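Local coordinates for protein naphthalene dioxygenase large subunit (PDB 2B1X) that is the large subunit of a Rieske-type non-haem iron dioxygenase, carrying a [2Fe-2S] cluster and a mononuclear iron site, at residues P263-L268 with E286-T291; T291-G296 with G305-G310; E270-E275 with L341-A346; L173-D178 with R279-Q284; G240-T245 with P416-E421. One frame throughout, in Å; residues are numbered along the deposited sequence.

Contact 1: P263-L268 with E286-T291; sequences PEFMGL and EIFRPT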
# COMPACT_ATOMS: atom_id res chain seq x y z
N PRO A 263 -31.16 -12.15 37.51
CA PRO A 263 -31.60 -10.84 37.99
C PRO A 263 -32.36 -10.06 36.92
O PRO A 263 -31.94 -10.03 35.75
CB PRO A 263 -30.28 -10.15 38.35
CG PRO A 263 -29.39 -11.28 38.77
CD PRO A 263 -29.78 -12.45 37.91
N GLU A 264 -33.47 -9.44 37.32
CA GLU A 264 -34.26 -8.63 36.41
C GLU A 264 -33.48 -7.41 35.92
O GLU A 264 -32.56 -6.94 36.58
CB GLU A 264 -35.55 -8.18 37.07
CG GLU A 264 -36.48 -9.33 37.40
CD GLU A 264 -37.77 -8.89 38.11
OE1 GLU A 264 -37.83 -7.74 38.62
OE2 GLU A 264 -38.71 -9.71 38.14
N PHE A 265 -33.87 -6.92 34.74
CA PHE A 265 -33.29 -5.71 34.19
C PHE A 265 -31.77 -5.87 34.03
O PHE A 265 -31.01 -4.96 34.35
CB PHE A 265 -33.65 -4.51 35.08
CG PHE A 265 -35.14 -4.34 35.32
CD1 PHE A 265 -35.67 -4.46 36.61
CD2 PHE A 265 -36.00 -4.06 34.27
CE1 PHE A 265 -37.03 -4.29 36.84
CE2 PHE A 265 -37.36 -3.91 34.47
CZ PHE A 265 -37.89 -4.02 35.78
N MET A 266 -31.36 -7.05 33.58
CA MET A 266 -29.95 -7.34 33.26
C MET A 266 -29.07 -7.19 34.49
O MET A 266 -27.85 -6.99 34.38
CB MET A 266 -29.43 -6.41 32.15
CG MET A 266 -30.13 -6.59 30.83
SD MET A 266 -29.28 -5.68 29.55
CE MET A 266 -27.93 -6.89 29.19
N GLY A 267 -29.69 -7.25 35.66
CA GLY A 267 -28.97 -7.01 36.90
C GLY A 267 -28.38 -5.61 37.05
O GLY A 267 -27.40 -5.42 37.77
N LEU A 268 -29.00 -4.62 36.42
CA LEU A 268 -28.57 -3.24 36.60
C LEU A 268 -28.64 -2.79 38.05
O LEU A 268 -29.46 -3.34 38.84
CB LEU A 268 -29.38 -2.30 35.73
CG LEU A 268 -29.03 -2.34 34.25
CD1 LEU A 268 -30.12 -1.64 33.48
CD2 LEU A 268 -27.64 -1.75 33.96
N GLU A 286 -41.73 -4.00 30.90
CA GLU A 286 -41.94 -5.44 30.84
C GLU A 286 -41.18 -6.15 29.72
O GLU A 286 -40.78 -7.31 29.87
CB GLU A 286 -43.45 -5.78 30.82
CG GLU A 286 -44.19 -5.46 32.12
CD GLU A 286 -43.43 -5.89 33.38
OE1 GLU A 286 -43.03 -7.08 33.47
OE2 GLU A 286 -43.22 -5.03 34.26
N ILE A 287 -40.96 -5.49 28.59
CA ILE A 287 -40.08 -6.05 27.56
C ILE A 287 -38.64 -6.13 28.07
O ILE A 287 -37.95 -7.14 27.84
CB ILE A 287 -40.20 -5.26 26.22
CG1 ILE A 287 -41.53 -5.60 25.53
CG2 ILE A 287 -38.98 -5.48 25.32
CD1 ILE A 287 -41.93 -4.65 24.39
N PHE A 288 -38.18 -5.10 28.79
CA PHE A 288 -36.80 -5.09 29.28
C PHE A 288 -36.57 -6.05 30.45
O PHE A 288 -35.46 -6.58 30.62
CB PHE A 288 -36.35 -3.68 29.68
CG PHE A 288 -34.88 -3.57 30.01
CD1 PHE A 288 -33.91 -4.06 29.13
CD2 PHE A 288 -34.46 -2.95 31.18
CE1 PHE A 288 -32.53 -3.94 29.41
CE2 PHE A 288 -33.09 -2.82 31.48
CZ PHE A 288 -32.12 -3.33 30.59
N ARG A 289 -37.60 -6.29 31.25
CA ARG A 289 -37.43 -6.99 32.52
C ARG A 289 -36.61 -8.31 32.46
O ARG A 289 -35.73 -8.53 33.32
CB ARG A 289 -38.78 -7.23 33.18
CG ARG A 289 -38.68 -7.74 34.61
CD ARG A 289 -40.03 -8.10 35.24
NE ARG A 289 -40.89 -6.92 35.38
CZ ARG A 289 -40.85 -6.07 36.40
NH1 ARG A 289 -40.00 -6.27 37.40
NH2 ARG A 289 -41.66 -5.03 36.43
N PRO A 290 -36.93 -9.20 31.52
CA PRO A 290 -36.22 -10.48 31.41
C PRO A 290 -35.08 -10.49 30.36
O PRO A 290 -34.63 -11.55 29.97
CB PRO A 290 -37.34 -11.43 30.97
CG PRO A 290 -38.24 -10.57 30.13
CD PRO A 290 -38.00 -9.11 30.51
N THR A 291 -34.61 -9.33 29.93
CA THR A 291 -33.58 -9.28 28.87
C THR A 291 -32.21 -9.77 29.33
O THR A 291 -31.79 -9.48 30.46
CB THR A 291 -33.46 -7.84 28.37
OG1 THR A 291 -34.64 -7.52 27.63
CG2 THR A 291 -32.29 -7.68 27.36
O HOH W 1 -33.10 -9.25 32.77
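A salt-bridge network between the loop 263-268 and the end of the helix 282-288 joins Glu264 to Arg289 in the catalytic domain, and Arg289 shares its charge with Glu286. The guanidinium holds Glu286 side-on: NE reaches OE1, while NH2 binds OE2 of Glu286 at 2.7 Å through the syn lone pair of that oxygen. NH1 of Arg289 binds OE1 of Glu264 at 2.9 Å; the oxygen lies in the guanidinium plane, while NH1 stands above the carboxylate plane. Three nitrogens thus fix the rotation of the group, and CZ of Phe265 lies against one of its faces. CG of Arg289 lies over one face of the Phe265 ring, toward its rim, 4.3 Å from the centroid. Between the backbones, Phe265 N gives a nearly straight hydrogen bond to Arg289 O (2.8 Å, 171°). A water accepts from Met266 N at 2.9 Å and sits between Arg289 O and Thr291 O. Phe288 sets CG anti to its backbone N (chi1 -172°), and its ring meets three side chains of the loop: CD2 is 3.6 Å from Phe265 CD2, Leu268 CD1 meets the rim in plane, and Met266 SD makes an oblique Met-aromatic contact 3.7 Å from Phe288 CE1. Leu276 of the helix 270-279 touches both phenylalanines, Ile179 of the helix 174-181 packs against Phe288, and the turn Phe288-Thr291 leads toward the strand 293-298.

Contact 2: T291-G296 with G305-G310; sequences TAFIHG and GNFLMG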
# COMPACT_ATOMS: atom_id res chain seq x y z
N THR A 291 -34.61 -9.33 29.93
CA THR A 291 -33.58 -9.28 28.87
C THR A 291 -32.21 -9.77 29.33
O THR A 291 -31.79 -9.48 30.46
CB THR A 291 -33.46 -7.84 28.37
OG1 THR A 291 -34.64 -7.52 27.63
CG2 THR A 291 -32.29 -7.68 27.36
N ALA A 292 -31.54 -10.53 28.46
CA ALA A 292 -30.11 -10.85 28.58
C ALA A 292 -29.26 -10.24 27.43
O ALA A 292 -28.11 -9.82 27.64
CB ALA A 292 -29.92 -12.36 28.61
N PHE A 293 -29.82 -10.23 26.23
CA PHE A 293 -29.15 -9.66 25.05
C PHE A 293 -30.08 -8.83 24.21
O PHE A 293 -31.23 -9.24 23.93
CB PHE A 293 -28.58 -10.73 24.14
CG PHE A 293 -27.72 -11.72 24.85
CD1 PHE A 293 -28.22 -12.99 25.15
CD2 PHE A 293 -26.42 -11.40 25.22
CE1 PHE A 293 -27.43 -13.92 25.80
CE2 PHE A 293 -25.64 -12.32 25.90
CZ PHE A 293 -26.15 -13.58 26.20
N ILE A 294 -29.60 -7.66 23.80
CA ILE A 294 -30.26 -6.89 22.76
C ILE A 294 -29.19 -6.59 21.73
O ILE A 294 -28.12 -6.10 22.08
CB ILE A 294 -30.79 -5.55 23.29
CG1 ILE A 294 -31.85 -5.76 24.37
CG2 ILE A 294 -31.39 -4.71 22.17
CD1 ILE A 294 -32.07 -4.49 25.25
N HIS A 295 -29.51 -6.83 20.48
CA HIS A 295 -28.62 -6.50 19.37
C HIS A 295 -29.45 -5.88 18.24
O HIS A 295 -30.56 -6.33 17.99
CB HIS A 295 -27.91 -7.76 18.88
CG HIS A 295 -28.86 -8.84 18.42
ND1 HIS A 295 -29.23 -8.99 17.11
CD2 HIS A 295 -29.54 -9.78 19.12
CE1 HIS A 295 -30.09 -10.00 17.01
NE2 HIS A 295 -30.27 -10.51 18.22
N GLY A 296 -28.93 -4.84 17.58
CA GLY A 296 -29.68 -4.20 16.53
C GLY A 296 -28.84 -3.28 15.67
O GLY A 296 -27.67 -2.98 15.98
N GLY A 305 -25.06 -3.21 20.85
CA GLY A 305 -25.07 -4.44 21.62
C GLY A 305 -25.24 -4.18 23.10
O GLY A 305 -24.43 -3.45 23.68
N ASN A 306 -26.29 -4.72 23.72
CA ASN A 306 -26.49 -4.55 25.15
C ASN A 306 -26.56 -5.96 25.68
O ASN A 306 -27.59 -6.65 25.56
CB ASN A 306 -27.78 -3.77 25.44
CG ASN A 306 -27.87 -3.21 26.89
OD1 ASN A 306 -28.80 -2.50 27.20
ND2 ASN A 306 -26.91 -3.54 27.75
N PHE A 307 -25.43 -6.42 26.22
CA PHE A 307 -25.23 -7.84 26.50
C PHE A 307 -24.84 -8.07 27.95
O PHE A 307 -24.19 -7.23 28.58
CB PHE A 307 -24.11 -8.43 25.63
CG PHE A 307 -24.32 -8.31 24.14
CD1 PHE A 307 -23.21 -8.20 23.31
CD2 PHE A 307 -25.58 -8.34 23.55
CE1 PHE A 307 -23.36 -8.10 21.89
CE2 PHE A 307 -25.73 -8.23 22.15
CZ PHE A 307 -24.61 -8.12 21.33
N LEU A 308 -25.17 -9.25 28.45
CA LEU A 308 -24.84 -9.65 29.83
C LEU A 308 -23.76 -10.72 29.69
O LEU A 308 -24.02 -11.77 29.12
CB LEU A 308 -26.09 -10.27 30.46
CG LEU A 308 -26.56 -10.15 31.91
CD1 LEU A 308 -27.23 -11.47 32.30
CD2 LEU A 308 -25.48 -9.75 32.91
N MET A 309 -22.54 -10.44 30.16
CA MET A 309 -21.39 -11.32 29.87
C MET A 309 -20.30 -11.22 30.93
O MET A 309 -20.11 -10.15 31.54
CB MET A 309 -20.77 -11.00 28.49
CG MET A 309 -20.40 -12.25 27.64
SD MET A 309 -21.17 -12.22 26.01
CE MET A 309 -21.18 -10.56 25.69
N GLY A 310 -19.62 -12.35 31.17
CA GLY A 310 -18.45 -12.41 32.04
C GLY A 310 -17.25 -11.65 31.48
O GLY A 310 -17.08 -11.53 30.25
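Phe293 and Phe307 each set CG anti to the carbonyl carbon (chi1 -52° and -58°), and their rings meet on the same side of the sheet. CD2 of Phe293 comes to 3.6 Å from CD2 of Phe307, and Phe307 CB lies in the plane of the Phe293 ring at its edge. The ring planes are 65° apart, an oblique meeting. The Phe307 ring also folds back over its own strand, one face above Gly305 CA, and its CE2 approaches Ile294 O at 3.2 Å; His295 CB meets the edge of this ring. These residues belong to the antiparallel hairpin of strands 293-298 and 302-309 in the large sheet of the catalytic domain. Its hydrogen-bonded pair is Ile294 with Asn306: Ile294 N to Asn306 O is 2.9 Å, and Asn306 N to Ile294 O is 2.8 Å and almost straight. A weak bond from Leu308 N to Ala292 O (3.1 Å) follows, where Ala292 and Phe293 form a classic bulge against Ile254. On the other side, beside Ile294, the Asn306 amide bonds to Phe320 O and Arg183. His295, on the side of the two phenylalanines, binds Phe210 O through ND1 and Asp418 through NE2. The nearest atom of the Phe307 side chain is about 7 Å from the iron(III) ion.

Contact 3: E270-E275 with L341-A346; sequences ENIVEE and LVEKDA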
# COMPACT_ATOMS: atom_id res chain seq x y z
N GLU A 270 -29.43 -0.87 41.53
CA GLU A 270 -30.74 -0.57 42.11
C GLU A 270 -31.24 0.85 41.80
O GLU A 270 -32.43 1.04 41.55
CB GLU A 270 -30.69 -0.81 43.62
CG GLU A 270 -30.47 -2.27 43.98
CD GLU A 270 -29.02 -2.62 44.34
OE1 GLU A 270 -28.07 -2.37 43.51
OE2 GLU A 270 -28.84 -3.16 45.48
N ASN A 271 -30.33 1.83 41.82
CA ASN A 271 -30.74 3.19 41.53
C ASN A 271 -31.17 3.38 40.08
O ASN A 271 -32.09 4.15 39.80
CB ASN A 271 -29.68 4.22 41.98
CG ASN A 271 -28.36 4.08 41.23
OD1 ASN A 271 -27.79 2.99 41.14
ND2 ASN A 271 -27.86 5.20 40.74
N ILE A 272 -30.53 2.65 39.17
CA ILE A 272 -30.88 2.70 37.76
C ILE A 272 -32.23 2.01 37.51
O ILE A 272 -33.05 2.49 36.72
CB ILE A 272 -29.73 2.11 36.86
CG1 ILE A 272 -28.38 2.80 37.15
CG2 ILE A 272 -30.08 2.24 35.42
CD1 ILE A 272 -28.33 4.33 37.01
N VAL A 273 -32.46 0.90 38.19
CA VAL A 273 -33.74 0.19 38.07
C VAL A 273 -34.89 1.08 38.58
O VAL A 273 -35.94 1.15 37.94
CB VAL A 273 -33.72 -1.14 38.83
CG1 VAL A 273 -35.12 -1.76 38.89
CG2 VAL A 273 -32.75 -2.10 38.19
N GLU A 274 -34.68 1.75 39.70
CA GLU A 274 -35.63 2.75 40.21
C GLU A 274 -36.01 3.73 39.13
O GLU A 274 -37.20 3.96 38.88
CB GLU A 274 -34.98 3.54 41.34
CG GLU A 274 -35.49 3.27 42.73
CD GLU A 274 -35.16 4.43 43.68
OE1 GLU A 274 -33.96 4.74 43.87
OE2 GLU A 274 -36.11 5.04 44.23
N GLU A 275 -35.00 4.31 38.48
CA GLU A 275 -35.19 5.38 37.52
C GLU A 275 -35.90 4.84 36.26
O GLU A 275 -36.86 5.44 35.78
CB GLU A 275 -33.86 6.11 37.22
CG GLU A 275 -33.30 6.83 38.46
CD GLU A 275 -31.97 7.54 38.22
OE1 GLU A 275 -31.44 7.52 37.08
OE2 GLU A 275 -31.48 8.16 39.19
N LEU A 341 -20.55 2.53 26.66
CA LEU A 341 -21.38 3.50 27.37
C LEU A 341 -21.90 2.92 28.67
O LEU A 341 -22.08 1.72 28.77
CB LEU A 341 -22.57 3.96 26.51
CG LEU A 341 -22.26 4.74 25.21
CD1 LEU A 341 -21.98 3.80 24.12
CD2 LEU A 341 -23.44 5.65 24.85
N VAL A 342 -22.12 3.78 29.65
CA VAL A 342 -22.69 3.35 30.94
C VAL A 342 -23.43 4.54 31.56
O VAL A 342 -23.11 5.72 31.28
CB VAL A 342 -21.59 2.75 31.88
CG1 VAL A 342 -20.57 3.82 32.33
CG2 VAL A 342 -22.19 1.97 33.09
N GLU A 343 -24.44 4.24 32.38
CA GLU A 343 -25.26 5.28 32.99
C GLU A 343 -24.36 6.12 33.87
O GLU A 343 -23.58 5.56 34.64
CB GLU A 343 -26.40 4.63 33.79
CG GLU A 343 -27.55 4.10 32.94
CD GLU A 343 -27.31 2.75 32.25
OE1 GLU A 343 -28.20 2.35 31.45
OE2 GLU A 343 -26.26 2.07 32.48
N LYS A 344 -24.43 7.44 33.73
CA LYS A 344 -23.58 8.36 34.51
C LYS A 344 -23.66 8.11 36.02
O LYS A 344 -22.65 8.24 36.72
CB LYS A 344 -23.92 9.83 34.22
CG LYS A 344 -23.52 10.33 32.82
CD LYS A 344 -23.99 11.78 32.61
CE LYS A 344 -23.83 12.20 31.15
NZ LYS A 344 -25.08 11.94 30.32
N ASP A 345 -24.85 7.76 36.50
CA ASP A 345 -25.09 7.56 37.94
C ASP A 345 -24.95 6.13 38.45
O ASP A 345 -25.24 5.86 39.63
CB ASP A 345 -26.48 8.09 38.35
CG ASP A 345 -26.51 9.59 38.50
OD1 ASP A 345 -25.43 10.23 38.54
OD2 ASP A 345 -27.59 10.21 38.58
N ALA A 346 -24.52 5.21 37.59
CA ALA A 346 -24.17 3.89 38.07
C ALA A 346 -23.02 4.02 39.07
O ALA A 346 -22.19 4.93 38.95
CB ALA A 346 -23.80 2.97 36.93
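Glu343, last residue of the strand 333-343, meets Ile272 through the aliphatic part of its side chain: CB lies 3.8 Å from Ile272 CD1, and CG lies 4.0 Å from Ile272 CG2. The two side chains cross at a slant. A bend at chi2 (79°) turns CD of Glu343 out of the extended line, and the carboxylate makes a salt bridge through OE1 with Arg183. From Glu343 to Ala346 the chain makes a type I beta turn, closed by Ala346 N to Glu343 O at 3.1 Å. The turn brings the strand to its end against the first turns of the helix 270-279, on the way to the helix 348-361. Within it, Asp345 offers its backbone oxygen to the helix: ND2 of Asn271 donates to Asp345 O at 2.9 Å with an angle of 158°. The acceptor lies in the Asn271 amide plane, whereas the donor stands well above the carbonyl plane of Asp345. The Asp345 carboxylate lies near that of Glu275, OD2 to OE2 4.4 Å, a pairing of like charges that is probably unfavourable; Glu275 OE1 accepts from Asp185 N. The backbone N of Ala346 packs against Ile272 CD1 at 4.0 Å, the same methyl that covers Glu343 CB.

Contact 4: L173-D178 with R279-Q284; sequences LKFYLD and RLTPEQ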
# COMPACT_ATOMS: atom_id res chain seq x y z
N LEU A 173 -38.72 2.43 15.78
CA LEU A 173 -37.50 2.07 16.48
C LEU A 173 -37.28 2.86 17.77
O LEU A 173 -36.67 2.34 18.71
CB LEU A 173 -36.29 2.22 15.56
CG LEU A 173 -35.14 1.23 15.57
CD1 LEU A 173 -33.83 1.92 15.92
CD2 LEU A 173 -35.33 -0.07 16.36
N LYS A 174 -37.81 4.08 17.84
CA LYS A 174 -37.67 4.91 19.04
C LYS A 174 -38.10 4.20 20.33
O LYS A 174 -37.45 4.35 21.37
CB LYS A 174 -38.38 6.27 18.88
CG LYS A 174 -37.75 7.13 17.75
CD LYS A 174 -38.16 8.61 17.82
CE LYS A 174 -39.67 8.83 17.63
NZ LYS A 174 -40.15 8.13 16.39
N PHE A 175 -39.18 3.43 20.25
CA PHE A 175 -39.69 2.62 21.37
C PHE A 175 -38.62 1.72 22.01
O PHE A 175 -38.53 1.60 23.22
CB PHE A 175 -40.87 1.76 20.88
CG PHE A 175 -41.47 0.85 21.93
CD1 PHE A 175 -40.92 -0.41 22.17
CD2 PHE A 175 -42.60 1.23 22.64
CE1 PHE A 175 -41.49 -1.25 23.13
CE2 PHE A 175 -43.17 0.39 23.58
CZ PHE A 175 -42.61 -0.85 23.83
N TYR A 176 -37.78 1.14 21.16
CA TYR A 176 -36.73 0.21 21.58
C TYR A 176 -35.45 0.93 21.94
O TYR A 176 -34.78 0.54 22.88
CB TYR A 176 -36.48 -0.82 20.46
CG TYR A 176 -37.73 -1.61 20.17
CD1 TYR A 176 -38.53 -1.31 19.06
CD2 TYR A 176 -38.15 -2.63 21.03
CE1 TYR A 176 -39.72 -2.02 18.80
CE2 TYR A 176 -39.32 -3.34 20.78
CZ TYR A 176 -40.11 -3.04 19.66
OH TYR A 176 -41.30 -3.75 19.44
N LEU A 177 -35.09 1.97 21.20
CA LEU A 177 -33.93 2.79 21.56
C LEU A 177 -34.07 3.34 22.99
O LEU A 177 -33.10 3.37 23.75
CB LEU A 177 -33.75 3.94 20.59
CG LEU A 177 -33.31 3.56 19.15
CD1 LEU A 177 -33.29 4.85 18.30
CD2 LEU A 177 -31.94 2.85 19.10
N ASP A 178 -35.27 3.75 23.36
CA ASP A 178 -35.53 4.23 24.73
C ASP A 178 -35.08 3.22 25.79
O ASP A 178 -34.53 3.59 26.83
CB ASP A 178 -37.03 4.47 24.96
CG ASP A 178 -37.55 5.67 24.20
OD1 ASP A 178 -36.73 6.43 23.61
OD2 ASP A 178 -38.79 5.90 24.14
N ARG A 279 -38.97 6.16 34.16
CA ARG A 279 -38.70 6.85 32.90
C ARG A 279 -39.35 6.17 31.69
O ARG A 279 -39.76 6.85 30.75
CB ARG A 279 -37.19 7.01 32.68
CG ARG A 279 -36.49 7.89 33.69
CD ARG A 279 -35.07 8.23 33.30
NE ARG A 279 -35.00 8.95 32.04
CZ ARG A 279 -35.07 10.27 31.93
NH1 ARG A 279 -35.23 11.00 33.02
NH2 ARG A 279 -34.99 10.85 30.74
N LEU A 280 -39.46 4.85 31.72
CA LEU A 280 -39.98 4.10 30.57
C LEU A 280 -41.45 3.75 30.81
O LEU A 280 -41.89 3.74 31.96
CB LEU A 280 -39.18 2.81 30.35
CG LEU A 280 -37.66 2.93 30.16
CD1 LEU A 280 -37.03 1.54 30.24
CD2 LEU A 280 -37.32 3.62 28.84
N THR A 281 -42.19 3.48 29.73
CA THR A 281 -43.59 3.05 29.85
C THR A 281 -43.67 1.62 30.38
O THR A 281 -42.75 0.84 30.19
CB THR A 281 -44.39 3.14 28.51
OG1 THR A 281 -43.96 2.09 27.62
CG2 THR A 281 -44.10 4.46 27.76
N PRO A 282 -44.77 1.28 31.04
CA PRO A 282 -44.97 -0.09 31.54
C PRO A 282 -44.71 -1.17 30.46
O PRO A 282 -44.13 -2.23 30.75
CB PRO A 282 -46.43 -0.09 32.02
CG PRO A 282 -46.70 1.34 32.38
CD PRO A 282 -45.92 2.15 31.37
N GLU A 283 -45.09 -0.88 29.22
CA GLU A 283 -44.83 -1.81 28.11
C GLU A 283 -43.33 -1.99 27.86
O GLU A 283 -42.87 -3.12 27.68
CB GLU A 283 -45.55 -1.37 26.84
CG GLU A 283 -47.07 -1.35 26.97
CD GLU A 283 -47.63 -0.03 27.49
OE1 GLU A 283 -48.88 0.14 27.45
OE2 GLU A 283 -46.85 0.85 27.95
N GLN A 284 -42.58 -0.88 27.88
CA GLN A 284 -41.12 -0.92 27.70
C GLN A 284 -40.49 -1.67 28.86
O GLN A 284 -39.62 -2.52 28.66
CB GLN A 284 -40.54 0.50 27.57
CG GLN A 284 -40.90 1.17 26.26
CD GLN A 284 -40.54 2.63 26.21
OE1 GLN A 284 -40.75 3.35 27.18
NE2 GLN A 284 -39.98 3.07 25.08
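Two hydrogen bonds from one amide nitrogen, NE2 of Gln284, tie the helix 174-181 to the start of the helix 282-288. The first goes to Phe175 O at 2.8 Å, in the carbonyl plane and on a lone pair. The second runs to Asp178 OD2 at 3.2 Å and reaches that oxygen on its anti side; the amide and carboxylate planes stand 76° apart. Asp178 OD1 has further partners in Tyr151 and Lys152. The amide oxygen is also engaged: Thr281 N binds Gln284 OE1 at 2.9 Å, and Gln284 N returns a bond to Thr281 OG1 at 3.3 Å. This reciprocal pair is a capping box with Thr281 as N-cap, so the same side chain closes its own helix end and grips the neighbouring helix.

The apolar part centres on Phe175. It sets CG anti to its backbone N (chi1 178°), and Gln284 CG sits over one face of its ring, toward the rim, 3.8 Å from the centroid, in a CH-pi contact. Glu283 CB comes to the ring edge. Beside Asp178, Leu280 CD2 touches the backbone O of that residue at 3.4 Å. Further along the helix 282-288, Ile287 packs on Phe175, while Leu177 on the helix 174-181 reaches the strand 293-298.

Contact 5: G240-T245 with P416-E421; sequences GEHIHT and PLDYAE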
# COMPACT_ATOMS: atom_id res chain seq x y z
N GLY A 240 -36.57 -15.52 22.63
CA GLY A 240 -36.36 -14.16 22.22
C GLY A 240 -37.37 -13.69 21.20
O GLY A 240 -38.27 -14.43 20.79
N GLU A 241 -37.18 -12.44 20.77
CA GLU A 241 -38.03 -11.80 19.77
C GLU A 241 -37.17 -11.14 18.70
O GLU A 241 -36.13 -10.59 19.00
CB GLU A 241 -38.91 -10.77 20.47
CG GLU A 241 -40.17 -10.42 19.70
CD GLU A 241 -41.33 -11.41 19.92
OE1 GLU A 241 -41.24 -12.28 20.80
OE2 GLU A 241 -42.36 -11.27 19.22
N HIS A 242 -37.60 -11.25 17.45
CA HIS A 242 -36.91 -10.71 16.24
C HIS A 242 -37.82 -9.61 15.65
O HIS A 242 -38.93 -9.92 15.20
CB HIS A 242 -36.75 -11.86 15.23
CG HIS A 242 -35.82 -11.59 14.07
ND1 HIS A 242 -34.46 -11.80 14.15
CD2 HIS A 242 -36.07 -11.26 12.79
CE1 HIS A 242 -33.90 -11.55 12.98
NE2 HIS A 242 -34.87 -11.24 12.12
N ILE A 243 -37.37 -8.35 15.67
CA ILE A 243 -38.26 -7.20 15.39
C ILE A 243 -37.70 -6.25 14.34
O ILE A 243 -36.53 -5.87 14.38
CB ILE A 243 -38.50 -6.36 16.67
CG1 ILE A 243 -39.10 -7.22 17.81
CG2 ILE A 243 -39.32 -5.07 16.36
CD1 ILE A 243 -38.44 -6.92 19.16
N HIS A 244 -38.54 -5.85 13.38
CA HIS A 244 -38.06 -4.83 12.47
C HIS A 244 -39.10 -3.78 12.26
O HIS A 244 -40.27 -3.96 12.54
CB HIS A 244 -37.54 -5.39 11.15
CG HIS A 244 -38.60 -5.82 10.20
ND1 HIS A 244 -39.09 -7.11 10.16
CD2 HIS A 244 -39.26 -5.14 9.23
CE1 HIS A 244 -40.00 -7.20 9.20
NE2 HIS A 244 -40.11 -6.02 8.62
N THR A 245 -38.62 -2.70 11.67
CA THR A 245 -39.32 -1.44 11.60
C THR A 245 -39.15 -0.96 10.14
O THR A 245 -38.46 -1.62 9.37
CB THR A 245 -38.56 -0.63 12.66
OG1 THR A 245 -39.40 -0.40 13.78
CG2 THR A 245 -37.97 0.68 12.18
N PRO A 416 -41.79 -14.47 17.26
CA PRO A 416 -41.59 -14.98 18.63
C PRO A 416 -40.37 -15.92 18.81
O PRO A 416 -40.42 -16.88 19.60
CB PRO A 416 -42.91 -15.74 18.92
CG PRO A 416 -43.33 -16.28 17.54
CD PRO A 416 -42.78 -15.27 16.51
N LEU A 417 -39.30 -15.64 18.08
CA LEU A 417 -38.02 -16.29 18.27
C LEU A 417 -36.98 -15.34 17.68
O LEU A 417 -37.33 -14.43 16.93
CB LEU A 417 -38.01 -17.67 17.60
CG LEU A 417 -37.90 -17.75 16.06
CD1 LEU A 417 -37.61 -19.18 15.59
CD2 LEU A 417 -39.16 -17.24 15.37
N ASP A 418 -35.70 -15.58 17.97
CA ASP A 418 -34.62 -14.77 17.38
C ASP A 418 -33.66 -15.59 16.48
O ASP A 418 -32.54 -15.15 16.19
CB ASP A 418 -33.89 -13.96 18.47
CG ASP A 418 -33.09 -12.77 17.90
OD1 ASP A 418 -33.39 -12.28 16.77
OD2 ASP A 418 -32.10 -12.30 18.50
N TYR A 419 -34.08 -16.78 16.06
CA TYR A 419 -33.45 -17.43 14.92
C TYR A 419 -34.33 -17.10 13.70
O TYR A 419 -35.28 -17.81 13.40
CB TYR A 419 -33.34 -18.97 15.09
CG TYR A 419 -32.23 -19.42 16.02
CD1 TYR A 419 -32.41 -20.57 16.80
CD2 TYR A 419 -31.03 -18.69 16.16
CE1 TYR A 419 -31.39 -21.01 17.69
CE2 TYR A 419 -30.02 -19.11 17.04
CZ TYR A 419 -30.21 -20.28 17.81
OH TYR A 419 -29.25 -20.73 18.70
N ALA A 420 -34.04 -16.00 13.05
CA ALA A 420 -34.76 -15.61 11.83
C ALA A 420 -33.84 -14.71 11.04
O ALA A 420 -32.80 -14.29 11.56
CB ALA A 420 -36.07 -14.90 12.15
N GLU A 421 -34.19 -14.47 9.78
CA GLU A 421 -33.42 -13.57 8.92
C GLU A 421 -34.32 -12.50 8.30
O GLU A 421 -33.96 -11.84 7.29
CB GLU A 421 -32.63 -14.36 7.86
CG GLU A 421 -31.42 -15.07 8.46
CD GLU A 421 -30.78 -16.14 7.57
OE1 GLU A 421 -31.50 -16.76 6.76
OE2 GLU A 421 -29.55 -16.38 7.73
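Gly240 starts the strand 240-244 with its backbone against the loop, its O 3.1 Å from Leu417 CA. Glu241 has its CB directed away, but its chain bends at chi2 (83°) and OE1 comes to 3.5 Å from Pro416 CA. Next, His242 carries the main side-chain contact. With CG anti to the backbone N (chi1 -168°), His242 points toward the loop, and ND1 donates to Asp418 OD1 at 2.9 Å. The bond is fairly straight (163°); the oxygen lies in the imidazole plane, and the donor arrives nearly along the C-O axis of the carboxylate. Ala420 CB sits over the centre of one ring face, 3.7 Å from the centroid, a CH-pi contact, and Ala420 O approaches CE1 of His242 at 3.3 Å. NE2 of His242 accepts from Asn423 N at the start of the helix 422-436, so both ring nitrogens are engaged and the ring's rotation is fixed. Asp418 OD2 bonds to His295, while Glu421 reaches His90 and Arg91 of the second subunit, residues that line the iron-sulfur cluster pocket there. The His242-Asp418 pair is a His-carboxylate hydrogen bond, here joining a strand of the catalytic-domain sheet to a loop at the subunit interface.

All five contacts lie in the catalytic domain. Contacts 1, 3 and 4 are grouped about the helices 270-279 and 282-288, with centres 13 to 16 Å apart, and their segments alternate along the chain; contacts 1 and 4 share the helix 282-288. Contact 2 follows contact 1 directly through Thr291, and Met266 CE of contact 1 packs on its hairpin. Contacts 2, 3 and 5 reach the same large antiparallel sheet at different strands, contacts 3 and 5 being about 28 Å apart between centres. Contact 5 is the widest along the chain: contacts 1, 2 and 3 lie between its segments, while contact 4 crosses it. His295 and Asp418 tie it to contact 2, so a central strand is probably hydrogen-bonded to a loop that reaches the second subunit.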